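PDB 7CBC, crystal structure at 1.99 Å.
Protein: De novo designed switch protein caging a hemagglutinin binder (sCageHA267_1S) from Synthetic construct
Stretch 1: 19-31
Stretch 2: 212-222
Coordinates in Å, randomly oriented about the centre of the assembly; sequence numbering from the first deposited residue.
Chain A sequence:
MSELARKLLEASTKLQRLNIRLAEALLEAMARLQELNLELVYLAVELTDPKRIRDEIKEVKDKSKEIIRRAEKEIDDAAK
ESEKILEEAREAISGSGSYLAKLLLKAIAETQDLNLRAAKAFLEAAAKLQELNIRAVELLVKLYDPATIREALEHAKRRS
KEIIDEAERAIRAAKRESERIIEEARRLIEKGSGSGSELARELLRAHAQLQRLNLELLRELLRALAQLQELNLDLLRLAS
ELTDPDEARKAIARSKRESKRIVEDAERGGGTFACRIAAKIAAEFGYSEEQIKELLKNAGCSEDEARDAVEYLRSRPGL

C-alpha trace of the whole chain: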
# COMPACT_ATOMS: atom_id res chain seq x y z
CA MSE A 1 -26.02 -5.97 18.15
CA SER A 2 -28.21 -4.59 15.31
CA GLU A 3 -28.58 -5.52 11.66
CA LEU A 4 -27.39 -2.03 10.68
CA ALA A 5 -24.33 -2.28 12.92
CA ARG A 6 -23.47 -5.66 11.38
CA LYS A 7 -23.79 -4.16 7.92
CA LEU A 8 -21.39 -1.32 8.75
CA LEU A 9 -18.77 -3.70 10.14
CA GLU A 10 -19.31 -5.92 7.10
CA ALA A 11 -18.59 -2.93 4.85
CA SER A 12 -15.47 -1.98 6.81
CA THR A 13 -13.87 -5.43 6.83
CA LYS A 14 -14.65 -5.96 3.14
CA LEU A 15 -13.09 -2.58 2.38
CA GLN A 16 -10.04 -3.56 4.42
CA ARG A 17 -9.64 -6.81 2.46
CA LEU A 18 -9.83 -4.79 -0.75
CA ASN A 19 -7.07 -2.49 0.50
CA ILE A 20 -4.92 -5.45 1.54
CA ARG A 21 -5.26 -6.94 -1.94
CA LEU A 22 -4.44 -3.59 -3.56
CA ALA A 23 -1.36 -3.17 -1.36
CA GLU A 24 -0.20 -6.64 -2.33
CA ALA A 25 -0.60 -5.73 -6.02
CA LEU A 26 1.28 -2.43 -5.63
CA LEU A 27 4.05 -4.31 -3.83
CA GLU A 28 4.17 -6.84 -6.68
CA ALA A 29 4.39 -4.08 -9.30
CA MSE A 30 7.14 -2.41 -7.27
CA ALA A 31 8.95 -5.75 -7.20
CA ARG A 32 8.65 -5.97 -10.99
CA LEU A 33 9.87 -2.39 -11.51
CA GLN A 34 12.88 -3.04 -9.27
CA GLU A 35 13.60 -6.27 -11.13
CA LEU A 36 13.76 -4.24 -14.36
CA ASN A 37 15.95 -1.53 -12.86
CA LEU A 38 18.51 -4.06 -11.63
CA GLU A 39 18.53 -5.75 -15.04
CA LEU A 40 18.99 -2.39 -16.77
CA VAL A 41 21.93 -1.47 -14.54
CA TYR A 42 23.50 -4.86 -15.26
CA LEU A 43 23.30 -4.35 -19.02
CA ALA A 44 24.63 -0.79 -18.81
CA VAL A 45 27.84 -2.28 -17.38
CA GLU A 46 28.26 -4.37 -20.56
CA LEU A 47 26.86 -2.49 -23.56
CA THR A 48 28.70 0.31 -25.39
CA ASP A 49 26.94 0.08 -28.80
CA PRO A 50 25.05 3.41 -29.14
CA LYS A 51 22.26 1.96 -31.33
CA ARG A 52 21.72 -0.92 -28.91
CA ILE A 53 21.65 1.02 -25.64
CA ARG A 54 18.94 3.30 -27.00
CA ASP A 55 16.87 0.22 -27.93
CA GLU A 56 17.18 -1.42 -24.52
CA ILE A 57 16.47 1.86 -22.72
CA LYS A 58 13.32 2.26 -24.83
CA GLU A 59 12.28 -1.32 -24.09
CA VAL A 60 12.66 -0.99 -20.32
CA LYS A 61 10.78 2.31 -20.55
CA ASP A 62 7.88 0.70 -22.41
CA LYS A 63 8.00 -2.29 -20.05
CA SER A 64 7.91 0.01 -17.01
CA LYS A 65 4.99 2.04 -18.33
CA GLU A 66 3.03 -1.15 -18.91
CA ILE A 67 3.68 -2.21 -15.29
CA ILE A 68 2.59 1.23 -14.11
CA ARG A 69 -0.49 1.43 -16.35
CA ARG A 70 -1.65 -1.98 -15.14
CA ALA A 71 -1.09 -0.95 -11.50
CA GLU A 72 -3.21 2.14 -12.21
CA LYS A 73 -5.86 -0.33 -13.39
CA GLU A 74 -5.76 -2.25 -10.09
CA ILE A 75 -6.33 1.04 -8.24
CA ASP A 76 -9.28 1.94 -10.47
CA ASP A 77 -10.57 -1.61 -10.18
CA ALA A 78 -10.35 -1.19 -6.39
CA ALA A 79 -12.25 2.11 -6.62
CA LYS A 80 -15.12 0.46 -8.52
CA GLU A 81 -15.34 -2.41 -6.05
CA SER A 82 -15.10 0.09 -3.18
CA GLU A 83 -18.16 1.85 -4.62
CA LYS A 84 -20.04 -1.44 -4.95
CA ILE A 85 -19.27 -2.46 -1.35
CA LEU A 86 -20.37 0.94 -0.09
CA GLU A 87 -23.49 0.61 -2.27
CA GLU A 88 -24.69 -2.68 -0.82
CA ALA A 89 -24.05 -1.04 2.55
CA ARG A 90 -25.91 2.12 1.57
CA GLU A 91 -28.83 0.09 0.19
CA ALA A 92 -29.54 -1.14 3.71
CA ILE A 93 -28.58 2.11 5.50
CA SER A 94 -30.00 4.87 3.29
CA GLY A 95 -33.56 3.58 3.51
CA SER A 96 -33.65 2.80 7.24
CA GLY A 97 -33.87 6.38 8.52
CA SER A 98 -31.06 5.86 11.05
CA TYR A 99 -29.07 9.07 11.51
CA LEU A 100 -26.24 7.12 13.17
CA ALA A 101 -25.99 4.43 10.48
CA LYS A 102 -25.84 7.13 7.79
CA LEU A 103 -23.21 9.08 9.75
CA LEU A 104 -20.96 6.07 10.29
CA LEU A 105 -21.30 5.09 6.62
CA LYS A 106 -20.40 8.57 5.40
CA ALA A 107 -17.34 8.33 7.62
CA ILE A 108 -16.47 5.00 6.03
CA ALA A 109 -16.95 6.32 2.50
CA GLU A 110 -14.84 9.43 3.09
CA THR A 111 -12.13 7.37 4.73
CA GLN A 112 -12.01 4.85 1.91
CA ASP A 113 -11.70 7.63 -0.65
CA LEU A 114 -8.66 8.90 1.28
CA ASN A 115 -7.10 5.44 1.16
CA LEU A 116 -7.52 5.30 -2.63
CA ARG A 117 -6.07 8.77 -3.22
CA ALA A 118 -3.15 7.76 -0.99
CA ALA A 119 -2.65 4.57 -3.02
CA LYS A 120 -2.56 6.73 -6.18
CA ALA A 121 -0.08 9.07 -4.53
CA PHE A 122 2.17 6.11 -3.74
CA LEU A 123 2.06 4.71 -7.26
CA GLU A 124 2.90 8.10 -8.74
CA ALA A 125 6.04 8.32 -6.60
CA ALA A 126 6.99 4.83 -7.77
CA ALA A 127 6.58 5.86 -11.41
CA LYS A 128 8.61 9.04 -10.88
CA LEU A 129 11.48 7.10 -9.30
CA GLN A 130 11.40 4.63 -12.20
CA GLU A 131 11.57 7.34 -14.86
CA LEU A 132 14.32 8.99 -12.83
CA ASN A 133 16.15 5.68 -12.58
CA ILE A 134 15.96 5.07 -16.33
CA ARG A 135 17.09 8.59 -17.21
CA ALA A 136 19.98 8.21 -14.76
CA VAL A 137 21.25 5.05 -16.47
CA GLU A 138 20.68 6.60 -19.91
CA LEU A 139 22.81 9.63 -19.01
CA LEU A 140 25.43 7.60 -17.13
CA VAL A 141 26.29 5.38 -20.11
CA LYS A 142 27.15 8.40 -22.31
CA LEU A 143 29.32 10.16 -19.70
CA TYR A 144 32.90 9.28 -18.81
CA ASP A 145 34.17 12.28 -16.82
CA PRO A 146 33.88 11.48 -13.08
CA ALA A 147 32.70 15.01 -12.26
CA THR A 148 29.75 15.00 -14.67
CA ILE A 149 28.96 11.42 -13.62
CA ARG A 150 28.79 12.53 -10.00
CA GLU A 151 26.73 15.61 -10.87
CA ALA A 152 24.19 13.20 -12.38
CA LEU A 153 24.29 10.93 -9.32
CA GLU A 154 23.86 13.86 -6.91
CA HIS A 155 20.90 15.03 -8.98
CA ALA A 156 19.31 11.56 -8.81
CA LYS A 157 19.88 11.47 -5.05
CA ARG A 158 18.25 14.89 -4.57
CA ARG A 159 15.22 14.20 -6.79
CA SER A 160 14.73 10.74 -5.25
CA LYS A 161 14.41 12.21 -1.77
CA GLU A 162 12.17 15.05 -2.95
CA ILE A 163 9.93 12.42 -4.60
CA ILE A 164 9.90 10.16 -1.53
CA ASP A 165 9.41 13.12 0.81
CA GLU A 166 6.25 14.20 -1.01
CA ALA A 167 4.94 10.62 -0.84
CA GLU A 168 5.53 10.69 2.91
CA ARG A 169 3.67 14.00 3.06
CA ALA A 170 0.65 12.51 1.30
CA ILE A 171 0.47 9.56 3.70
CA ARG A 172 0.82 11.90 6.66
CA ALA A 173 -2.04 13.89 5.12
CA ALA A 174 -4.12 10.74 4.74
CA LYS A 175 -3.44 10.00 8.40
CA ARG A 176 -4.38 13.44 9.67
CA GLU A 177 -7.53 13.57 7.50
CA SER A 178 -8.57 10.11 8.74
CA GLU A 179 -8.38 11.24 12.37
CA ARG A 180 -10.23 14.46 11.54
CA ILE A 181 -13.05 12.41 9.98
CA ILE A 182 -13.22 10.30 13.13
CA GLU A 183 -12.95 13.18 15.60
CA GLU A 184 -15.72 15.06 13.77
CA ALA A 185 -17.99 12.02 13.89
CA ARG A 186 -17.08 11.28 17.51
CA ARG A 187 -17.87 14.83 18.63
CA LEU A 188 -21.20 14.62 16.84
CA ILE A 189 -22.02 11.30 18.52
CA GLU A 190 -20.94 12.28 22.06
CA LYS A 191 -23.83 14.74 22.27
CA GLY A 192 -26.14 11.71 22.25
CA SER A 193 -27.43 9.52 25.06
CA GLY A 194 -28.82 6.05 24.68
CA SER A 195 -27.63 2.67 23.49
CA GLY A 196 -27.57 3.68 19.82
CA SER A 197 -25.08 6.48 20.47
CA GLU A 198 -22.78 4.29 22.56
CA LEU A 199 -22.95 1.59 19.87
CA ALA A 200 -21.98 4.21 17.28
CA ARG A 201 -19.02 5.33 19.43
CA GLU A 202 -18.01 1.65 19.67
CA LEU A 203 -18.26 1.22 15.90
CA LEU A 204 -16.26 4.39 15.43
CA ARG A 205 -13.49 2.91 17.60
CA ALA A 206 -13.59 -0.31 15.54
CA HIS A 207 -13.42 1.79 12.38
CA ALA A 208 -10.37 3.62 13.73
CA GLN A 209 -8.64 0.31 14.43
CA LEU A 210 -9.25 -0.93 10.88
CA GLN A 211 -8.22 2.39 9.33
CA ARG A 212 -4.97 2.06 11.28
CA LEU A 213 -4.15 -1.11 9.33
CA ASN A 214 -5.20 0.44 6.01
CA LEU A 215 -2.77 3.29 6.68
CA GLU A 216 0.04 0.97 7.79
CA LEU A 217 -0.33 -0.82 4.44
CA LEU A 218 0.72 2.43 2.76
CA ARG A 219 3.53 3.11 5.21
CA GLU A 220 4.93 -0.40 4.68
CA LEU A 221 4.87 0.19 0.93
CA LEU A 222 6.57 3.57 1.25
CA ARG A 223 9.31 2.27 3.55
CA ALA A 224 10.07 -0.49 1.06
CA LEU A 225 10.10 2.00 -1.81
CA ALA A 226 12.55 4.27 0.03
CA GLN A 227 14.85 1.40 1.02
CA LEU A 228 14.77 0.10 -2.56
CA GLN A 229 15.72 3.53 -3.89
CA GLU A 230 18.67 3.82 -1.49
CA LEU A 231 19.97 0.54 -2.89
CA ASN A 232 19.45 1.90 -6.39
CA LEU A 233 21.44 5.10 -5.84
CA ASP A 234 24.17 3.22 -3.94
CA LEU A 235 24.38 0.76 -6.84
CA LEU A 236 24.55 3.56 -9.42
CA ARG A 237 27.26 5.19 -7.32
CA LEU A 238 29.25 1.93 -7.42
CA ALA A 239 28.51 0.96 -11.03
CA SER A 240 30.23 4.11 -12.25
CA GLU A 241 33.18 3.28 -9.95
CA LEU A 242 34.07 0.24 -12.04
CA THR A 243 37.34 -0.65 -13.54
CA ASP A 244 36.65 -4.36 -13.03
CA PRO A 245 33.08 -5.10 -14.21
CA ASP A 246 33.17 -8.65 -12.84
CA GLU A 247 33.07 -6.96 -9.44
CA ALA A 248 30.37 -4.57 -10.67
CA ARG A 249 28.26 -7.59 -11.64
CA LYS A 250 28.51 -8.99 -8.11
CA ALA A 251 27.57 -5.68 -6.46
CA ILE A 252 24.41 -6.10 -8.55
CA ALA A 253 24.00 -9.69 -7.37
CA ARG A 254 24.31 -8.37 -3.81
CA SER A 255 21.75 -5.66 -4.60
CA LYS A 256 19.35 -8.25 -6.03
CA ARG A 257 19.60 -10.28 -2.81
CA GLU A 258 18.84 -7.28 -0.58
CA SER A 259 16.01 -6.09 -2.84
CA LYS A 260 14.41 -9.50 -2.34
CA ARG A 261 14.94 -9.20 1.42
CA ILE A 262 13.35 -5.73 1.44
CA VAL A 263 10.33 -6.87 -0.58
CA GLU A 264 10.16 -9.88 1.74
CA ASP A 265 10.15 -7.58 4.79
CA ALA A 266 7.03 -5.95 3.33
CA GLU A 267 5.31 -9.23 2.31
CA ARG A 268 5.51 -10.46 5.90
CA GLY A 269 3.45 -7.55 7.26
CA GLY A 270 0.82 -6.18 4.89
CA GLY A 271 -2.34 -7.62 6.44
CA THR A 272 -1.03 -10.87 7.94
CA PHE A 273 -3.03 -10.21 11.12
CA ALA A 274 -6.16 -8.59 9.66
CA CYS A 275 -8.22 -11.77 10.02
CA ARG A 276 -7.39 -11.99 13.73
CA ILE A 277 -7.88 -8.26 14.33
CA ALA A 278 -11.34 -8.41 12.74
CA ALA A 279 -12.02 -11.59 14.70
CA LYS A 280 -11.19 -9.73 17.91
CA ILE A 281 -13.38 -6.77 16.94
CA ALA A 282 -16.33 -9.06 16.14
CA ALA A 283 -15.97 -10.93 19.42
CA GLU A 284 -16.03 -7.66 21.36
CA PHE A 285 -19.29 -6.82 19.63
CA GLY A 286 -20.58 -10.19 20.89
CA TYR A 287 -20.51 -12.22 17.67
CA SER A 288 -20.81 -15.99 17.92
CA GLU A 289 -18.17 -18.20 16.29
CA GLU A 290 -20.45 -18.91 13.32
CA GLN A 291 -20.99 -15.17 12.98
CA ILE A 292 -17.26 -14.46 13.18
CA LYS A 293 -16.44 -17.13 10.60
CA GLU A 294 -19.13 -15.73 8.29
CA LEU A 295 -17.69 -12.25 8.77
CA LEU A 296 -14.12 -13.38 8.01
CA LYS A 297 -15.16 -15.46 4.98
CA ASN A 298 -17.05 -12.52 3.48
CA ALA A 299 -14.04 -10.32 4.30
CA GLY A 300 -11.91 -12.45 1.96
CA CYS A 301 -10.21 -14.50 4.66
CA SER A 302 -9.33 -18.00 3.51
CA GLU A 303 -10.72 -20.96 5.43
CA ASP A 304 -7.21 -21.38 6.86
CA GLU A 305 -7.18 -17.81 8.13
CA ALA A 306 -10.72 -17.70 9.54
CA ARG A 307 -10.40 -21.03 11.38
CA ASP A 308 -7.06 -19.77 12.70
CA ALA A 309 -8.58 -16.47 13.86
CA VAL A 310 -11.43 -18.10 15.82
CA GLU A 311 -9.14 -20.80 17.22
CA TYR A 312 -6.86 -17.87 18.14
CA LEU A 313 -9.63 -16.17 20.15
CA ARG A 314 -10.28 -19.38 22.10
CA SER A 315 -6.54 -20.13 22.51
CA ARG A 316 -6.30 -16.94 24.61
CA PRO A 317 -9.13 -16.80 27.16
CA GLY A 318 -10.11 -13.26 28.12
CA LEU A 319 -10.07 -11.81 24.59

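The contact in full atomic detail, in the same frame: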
# COMPACT_ATOMS: atom_id res chain seq x y z
N ASN A 19 -8.29 -3.26 0.36
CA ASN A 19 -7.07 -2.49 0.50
C ASN A 19 -5.86 -3.39 0.66
O ASN A 19 -4.82 -3.13 0.05
CB ASN A 19 -7.19 -1.54 1.69
CG ASN A 19 -8.24 -0.48 1.47
OD1 ASN A 19 -8.44 -0.03 0.33
ND2 ASN A 19 -8.90 -0.05 2.54
N ILE A 20 -6.00 -4.47 1.43
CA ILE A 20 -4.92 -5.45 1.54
C ILE A 20 -4.55 -5.99 0.16
O ILE A 20 -3.36 -6.07 -0.20
CB ILE A 20 -5.33 -6.59 2.49
CG1 ILE A 20 -5.43 -6.07 3.92
CG2 ILE A 20 -4.32 -7.74 2.37
CD1 ILE A 20 -6.07 -7.03 4.84
N ARG A 21 -5.55 -6.39 -0.62
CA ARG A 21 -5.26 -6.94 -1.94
C ARG A 21 -4.58 -5.91 -2.84
O ARG A 21 -3.67 -6.25 -3.60
CB ARG A 21 -6.55 -7.44 -2.58
CG ARG A 21 -6.95 -8.83 -2.13
CD ARG A 21 -8.37 -9.13 -2.58
NE ARG A 21 -8.80 -10.44 -2.11
CZ ARG A 21 -10.07 -10.83 -2.05
NH1 ARG A 21 -11.03 -10.00 -2.42
NH2 ARG A 21 -10.37 -12.05 -1.60
N LEU A 22 -5.04 -4.66 -2.79
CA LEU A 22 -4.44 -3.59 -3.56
C LEU A 22 -2.99 -3.35 -3.15
O LEU A 22 -2.11 -3.17 -4.01
CB LEU A 22 -5.28 -2.32 -3.39
CG LEU A 22 -4.76 -1.01 -3.98
CD1 LEU A 22 -4.48 -1.19 -5.45
CD2 LEU A 22 -5.75 0.12 -3.75
N ALA A 23 -2.72 -3.36 -1.84
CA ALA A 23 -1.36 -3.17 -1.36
C ALA A 23 -0.45 -4.31 -1.79
O ALA A 23 0.73 -4.09 -2.10
CB ALA A 23 -1.35 -3.04 0.17
N GLU A 24 -0.98 -5.53 -1.81
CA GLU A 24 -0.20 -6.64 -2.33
C GLU A 24 0.14 -6.45 -3.81
O GLU A 24 1.28 -6.69 -4.23
CB GLU A 24 -0.96 -7.94 -2.08
CG GLU A 24 -0.78 -8.44 -0.65
CD GLU A 24 -1.89 -9.37 -0.19
OE1 GLU A 24 -2.83 -9.62 -0.97
OE2 GLU A 24 -1.79 -9.87 0.95
N ALA A 25 -0.83 -5.97 -4.60
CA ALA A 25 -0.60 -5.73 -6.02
C ALA A 25 0.44 -4.63 -6.25
O ALA A 25 1.31 -4.75 -7.12
CB ALA A 25 -1.91 -5.37 -6.70
N LEU A 26 0.32 -3.52 -5.51
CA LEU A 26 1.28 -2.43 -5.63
C LEU A 26 2.68 -2.87 -5.22
O LEU A 26 3.67 -2.47 -5.84
CB LEU A 26 0.84 -1.25 -4.78
CG LEU A 26 -0.41 -0.56 -5.34
CD1 LEU A 26 -0.81 0.62 -4.46
CD2 LEU A 26 -0.15 -0.11 -6.76
N LEU A 27 2.77 -3.71 -4.19
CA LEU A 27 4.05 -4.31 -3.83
C LEU A 27 4.60 -5.17 -4.96
O LEU A 27 5.78 -5.08 -5.30
CB LEU A 27 3.88 -5.15 -2.56
CG LEU A 27 5.20 -5.72 -2.06
CD1 LEU A 27 6.04 -4.59 -1.52
CD2 LEU A 27 4.94 -6.77 -0.99
N GLU A 28 3.75 -6.02 -5.55
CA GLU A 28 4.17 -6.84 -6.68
C GLU A 28 4.72 -5.97 -7.80
O GLU A 28 5.83 -6.21 -8.30
CB GLU A 28 3.00 -7.69 -7.17
CG GLU A 28 3.39 -8.84 -8.10
CD GLU A 28 3.54 -8.43 -9.57
OE1 GLU A 28 2.96 -7.40 -9.98
OE2 GLU A 28 4.25 -9.15 -10.32
N ALA A 29 3.96 -4.96 -8.22
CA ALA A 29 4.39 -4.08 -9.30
C ALA A 29 5.70 -3.38 -8.97
O ALA A 29 6.51 -3.14 -9.86
CB ALA A 29 3.31 -3.05 -9.59
N MSE A 30 5.90 -3.04 -7.70
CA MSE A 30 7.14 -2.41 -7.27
C MSE A 30 8.28 -3.43 -7.32
O MSE A 30 9.41 -3.09 -7.65
CB MSE A 30 6.99 -1.83 -5.85
CG MSE A 30 8.25 -1.13 -5.32
SE MSE A 30 8.21 -0.86 -3.38
CE MSE A 30 8.68 -2.66 -2.82
N ALA A 31 7.95 -4.70 -7.03
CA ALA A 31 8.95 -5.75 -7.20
C ALA A 31 9.33 -5.91 -8.67
O ALA A 31 10.51 -6.05 -9.00
CB ALA A 31 8.43 -7.07 -6.63
N ARG A 212 -6.38 2.10 10.89
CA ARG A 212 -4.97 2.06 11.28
C ARG A 212 -4.20 1.05 10.44
O ARG A 212 -3.06 1.31 10.03
CB ARG A 212 -4.87 1.71 12.78
CG ARG A 212 -3.70 2.30 13.55
CD ARG A 212 -3.77 1.89 15.04
NE ARG A 212 -4.85 2.57 15.76
CZ ARG A 212 -5.82 1.97 16.44
NH1 ARG A 212 -5.86 0.64 16.54
NH2 ARG A 212 -6.74 2.70 17.05
N LEU A 213 -4.81 -0.10 10.15
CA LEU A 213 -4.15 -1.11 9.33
C LEU A 213 -4.12 -0.69 7.86
O LEU A 213 -3.13 -0.91 7.18
CB LEU A 213 -4.84 -2.47 9.48
CG LEU A 213 -4.16 -3.71 8.87
CD1 LEU A 213 -4.57 -4.98 9.59
CD2 LEU A 213 -4.48 -3.87 7.38
N ASN A 214 -5.21 -0.10 7.36
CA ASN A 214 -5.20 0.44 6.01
C ASN A 214 -4.06 1.44 5.82
O ASN A 214 -3.41 1.46 4.77
CB ASN A 214 -6.54 1.14 5.70
CG ASN A 214 -7.74 0.19 5.70
OD1 ASN A 214 -7.63 -0.96 5.28
ND2 ASN A 214 -8.90 0.68 6.18
N LEU A 215 -3.82 2.30 6.81
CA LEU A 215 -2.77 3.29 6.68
C LEU A 215 -1.39 2.66 6.82
O LEU A 215 -0.45 3.08 6.14
CB LEU A 215 -2.97 4.42 7.71
CG LEU A 215 -4.15 5.35 7.44
CD1 LEU A 215 -4.32 6.40 8.56
CD2 LEU A 215 -4.06 6.03 6.05
N GLU A 216 -1.26 1.64 7.67
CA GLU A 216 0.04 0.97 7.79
C GLU A 216 0.41 0.23 6.51
O GLU A 216 1.60 0.14 6.17
CB GLU A 216 0.02 0.03 9.00
CG GLU A 216 1.34 -0.66 9.30
CD GLU A 216 2.40 0.28 9.82
OE1 GLU A 216 2.05 1.41 10.22
OE2 GLU A 216 3.60 -0.11 9.82
N LEU A 217 -0.58 -0.30 5.78
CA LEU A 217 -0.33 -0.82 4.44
C LEU A 217 0.48 0.17 3.61
O LEU A 217 1.50 -0.19 3.02
CB LEU A 217 -1.65 -1.14 3.74
CG LEU A 217 -2.46 -2.32 4.28
CD1 LEU A 217 -3.69 -2.50 3.45
CD2 LEU A 217 -1.60 -3.58 4.20
N LEU A 218 0.06 1.43 3.59
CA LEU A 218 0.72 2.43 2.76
C LEU A 218 2.09 2.79 3.30
O LEU A 218 3.02 3.03 2.53
CB LEU A 218 -0.14 3.67 2.64
CG LEU A 218 -1.50 3.42 1.98
CD1 LEU A 218 -2.46 4.55 2.28
CD2 LEU A 218 -1.35 3.23 0.49
N ARG A 219 2.22 2.86 4.63
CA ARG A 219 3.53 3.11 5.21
C ARG A 219 4.50 1.99 4.88
O ARG A 219 5.65 2.25 4.50
CB ARG A 219 3.42 3.28 6.73
CG ARG A 219 2.80 4.61 7.16
CD ARG A 219 3.09 4.87 8.64
NE ARG A 219 2.11 5.76 9.25
CZ ARG A 219 0.91 5.36 9.64
NH1 ARG A 219 0.54 4.09 9.48
NH2 ARG A 219 0.07 6.22 10.18
N GLU A 220 4.06 0.73 5.01
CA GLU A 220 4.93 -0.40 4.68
C GLU A 220 5.38 -0.35 3.23
O GLU A 220 6.54 -0.65 2.92
CB GLU A 220 4.21 -1.71 4.99
CG GLU A 220 4.52 -2.27 6.38
CD GLU A 220 3.42 -3.16 6.94
OE1 GLU A 220 2.59 -3.67 6.15
OE2 GLU A 220 3.37 -3.34 8.19
N LEU A 221 4.48 0.04 2.33
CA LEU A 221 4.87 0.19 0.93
C LEU A 221 5.88 1.31 0.75
O LEU A 221 6.84 1.17 -0.00
CB LEU A 221 3.62 0.45 0.09
CG LEU A 221 2.68 -0.74 -0.11
CD1 LEU A 221 1.38 -0.24 -0.66
CD2 LEU A 221 3.30 -1.74 -1.08
N LEU A 222 5.67 2.44 1.43
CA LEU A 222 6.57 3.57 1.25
C LEU A 222 7.95 3.29 1.84
O LEU A 222 8.97 3.69 1.26
CB LEU A 222 5.98 4.84 1.86
CG LEU A 222 6.93 6.02 1.67
CD1 LEU A 222 7.26 6.17 0.21
CD2 LEU A 222 6.34 7.30 2.19

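One polar pair, at the Asn 19 end, joins an otherwise apolar seam between two helices: the buried amide of Asn 19 donates from ND2 to OD1 of Asn 214 at 3.2 Å, with an N-H...acceptor angle of 160° that makes the hydrogen bond nearly straight. The pairing gives both amides polar company in a buried setting, and Asn 19 OD1 is satisfied elsewhere in the structure. The helices run parallel, their directions 2° apart and their axes 9.9 Å apart, and the CA atoms of Asn 19 and Asn 214, Ala 23 and Leu 217, and Leu 27 and Leu 221 are the nearest pairs. The small side chain of Ala 23 accompanies a close backbone approach, its CA lying 6.3 Å from CA of Leu 217 and its CB 4.1 Å from CB of Leu 217. Leu 217 also sends CD1 to 3.6 Å from the backbone O of Asn 19 and to 4.0 Å from CG1 of Ile 20. Leu 221 loses the most surface. Its CA-CB bond points sideways, but its end comes nearer to the first helix, placing CD1 of Leu 221 4.0 Å from CB of Ala 23 and 4.3 Å from CB of Leu 26, while CD2 of Leu 221 packs 3.8 Å from CB of Leu 27. The CA-to-CB bonds of Arg 21 and Glu 24 point away, and neither residue takes part.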